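Local coordinates for protein cystathionine beta-lyases/cystathionine gamma-synthases (Corynebacterium glutamicum, PDB 5X5H) that probably catalyses the pyridoxal-phosphate-dependent condensation of O-succinyl-L-homoserine with L-cysteine to give L,L-cystathionine and succinate, a step of methionine biosynthesis, at residues Thr322-Ile327 and Ser338-Pro343. Sequence-based numbering, arbitrary orientation.
Sequences TSTKLI and SLLEHP
Ser338 OG is held by Glu370 OE1 and by Gly368 N, while CB of the same residue lies against Ile327, 3.8 Å from its CG1. The other branch of Ile327, CG2, anti to its own backbone N, presses on the backbone of the strand at Leu339 C (3.5 Å) and touches Leu340 CD2 at 3.7 Å. Thr324 and Leu340 meet end to end: Leu340 CD2 makes an apolar approach to Thr324 OG1 at 3.5 Å, and Thr324 CG2 lies 4.1 Å from Leu340 CD1. The torsion of Thr324 (chi1 52°) sets OG1 between the backbone N and carbonyl carbon, where it donates to Ile327 O, three residues on, at 2.8 Å, tilted 34° from the carbonyl plane. The loop here leaves helix 313-323 and enters strand 328-329, outermost within the chain, which pairs in parallel with strand 339-341 in the mixed sheet of the small C-terminal domain of this fold-type I PLP enzyme; Ser338 and Leu340 bond through their backbones to Cys328, and Leu340 also to Ala330. Beside the start of this pairing a water bridges the two segments, donating to Leu326 O and to Ser338 O, 2.8 Å from each. Asp378 of helix 372-384 accepts from Lys325 N on OD1 and from Leu326 N and Ile327 N on OD2. Leu340 also touches Phe320 of helix 313-323 and Val363 and Ile365 of strand 362-366.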
loop_
_atom_site.group_PDB
_atom_site.type_symbol
_atom_site.label_atom_id
_atom_site.label_comp_id
_atom_site.label_asym_id
_atom_site.label_seq_id
_atom_site.Cartn_x
_atom_site.Cartn_y
_atom_site.Cartn_z
ATOM N N THR A 322 -28.320 15.105 11.773
ATOM C CA THR A 322 -27.294 15.815 12.490
ATOM C C THR A 322 -27.260 15.562 14.008
ATOM O O THR A 322 -26.408 16.096 14.748
ATOM C CB THR A 322 -27.368 17.354 12.275
ATOM O OG1 THR A 322 -28.648 17.780 12.774
ATOM C CG2 THR A 322 -27.307 17.673 10.794
ATOM N N SER A 323 -28.123 14.663 14.505
ATOM C CA SER A 323 -28.239 14.375 15.926
ATOM C C SER A 323 -27.516 13.101 16.399
ATOM O O SER A 323 -27.286 12.900 17.571
ATOM C CB SER A 323 -29.663 14.245 16.332
ATOM O OG SER A 323 -30.288 15.514 16.163
ATOM N N THR A 324 -27.275 12.191 15.452
ATOM C CA THR A 324 -26.599 10.943 15.813
ATOM C C THR A 324 -25.158 11.228 16.168
ATOM O O THR A 324 -24.491 12.128 15.529
ATOM C CB THR A 324 -26.680 9.888 14.700
ATOM O OG1 THR A 324 -26.219 10.471 13.463
ATOM C CG2 THR A 324 -28.072 9.404 14.564
ATOM N N LYS A 325 -24.584 10.511 17.133
ATOM C CA LYS A 325 -23.230 10.696 17.546
ATOM C C LYS A 325 -22.330 9.494 17.318
ATOM O O LYS A 325 -21.131 9.622 17.551
ATOM C CB LYS A 325 -23.216 11.011 19.019
ATOM C CG LYS A 325 -23.926 12.319 19.353
ATOM C CD LYS A 325 -23.792 12.659 20.815
ATOM C CE LYS A 325 -22.342 12.783 21.313
ATOM N NZ LYS A 325 -21.526 13.843 20.615
ATOM N N LEU A 326 -22.894 8.345 16.988
ATOM C CA LEU A 326 -22.086 7.151 16.633
ATOM C C LEU A 326 -22.238 6.878 15.180
ATOM O O LEU A 326 -21.243 6.694 14.467
ATOM C CB LEU A 326 -22.565 5.990 17.502
ATOM C CG LEU A 326 -21.921 4.659 17.224
ATOM C CD1 LEU A 326 -20.422 4.737 17.364
ATOM C CD2 LEU A 326 -22.471 3.679 18.265
ATOM N N ILE A 327 -23.470 6.861 14.676
ATOM C CA ILE A 327 -23.763 6.755 13.277
ATOM C C ILE A 327 -23.339 8.024 12.589
ATOM O O ILE A 327 -23.765 9.126 13.024
ATOM C CB ILE A 327 -25.241 6.465 13.007
ATOM C CG1 ILE A 327 -25.713 5.230 13.823
ATOM C CG2 ILE A 327 -25.581 6.192 11.558
ATOM C CD1 ILE A 327 -27.209 5.008 13.785
ATOM N N SER A 338 -21.241 2.336 11.028
ATOM C CA SER A 338 -22.623 2.782 10.659
ATOM C C SER A 338 -22.617 4.212 10.084
ATOM O O SER A 338 -21.951 5.100 10.557
ATOM C CB SER A 338 -23.469 2.807 11.951
ATOM O OG SER A 338 -23.720 1.483 12.433
ATOM N N LEU A 339 -23.438 4.339 9.039
ATOM C CA LEU A 339 -23.578 5.620 8.323
ATOM C C LEU A 339 -25.040 5.936 8.147
ATOM O O LEU A 339 -25.862 5.055 8.057
ATOM C CB LEU A 339 -22.867 5.566 6.953
ATOM C CG LEU A 339 -21.389 5.190 6.878
ATOM C CD1 LEU A 339 -20.991 5.182 5.364
ATOM C CD2 LEU A 339 -20.548 6.137 7.660
ATOM N N LEU A 340 -25.301 7.234 7.971
ATOM C CA LEU A 340 -26.647 7.625 7.520
ATOM C C LEU A 340 -26.577 8.838 6.553
ATOM O O LEU A 340 -25.589 9.539 6.557
ATOM C CB LEU A 340 -27.666 7.873 8.653
ATOM C CG LEU A 340 -27.531 9.179 9.413
ATOM C CD1 LEU A 340 -28.603 9.178 10.532
ATOM C CD2 LEU A 340 -26.291 9.554 10.064
ATOM N N GLU A 341 -27.639 8.973 5.773
ATOM C CA GLU A 341 -27.678 10.098 4.817
ATOM C C GLU A 341 -29.118 10.438 4.510
ATOM O O GLU A 341 -30.032 9.745 4.859
ATOM C CB GLU A 341 -26.910 9.759 3.560
ATOM C CG GLU A 341 -27.529 8.640 2.740
ATOM C CD GLU A 341 -27.795 8.920 1.270
ATOM O OE1 GLU A 341 -27.536 9.983 0.796
ATOM O OE2 GLU A 341 -28.238 7.987 0.561
ATOM N N HIS A 342 -29.279 11.583 3.901
ATOM C CA HIS A 342 -30.597 12.129 3.405
ATOM C C HIS A 342 -30.658 11.999 1.858
ATOM O O HIS A 342 -30.016 12.872 1.155
ATOM C CB HIS A 342 -30.645 13.510 3.852
ATOM C CG HIS A 342 -31.948 14.200 3.531
ATOM N ND1 HIS A 342 -32.021 15.333 2.720
ATOM C CD2 HIS A 342 -33.213 13.913 3.958
ATOM C CE1 HIS A 342 -33.302 15.702 2.667
ATOM N NE2 HIS A 342 -34.050 14.847 3.381
ATOM N N PRO A 343 -31.133 10.969 1.218
ATOM C CA PRO A 343 -30.954 10.759 -0.275
ATOM C C PRO A 343 -31.407 11.855 -1.154
ATOM O O PRO A 343 -30.718 12.135 -2.143
ATOM C CB PRO A 343 -31.603 9.414 -0.588
ATOM C CG PRO A 343 -31.630 8.722 0.752
ATOM C CD PRO A 343 -31.720 9.776 1.808
HETATM O O HOH W 1 -19.864 5.630 12.298
#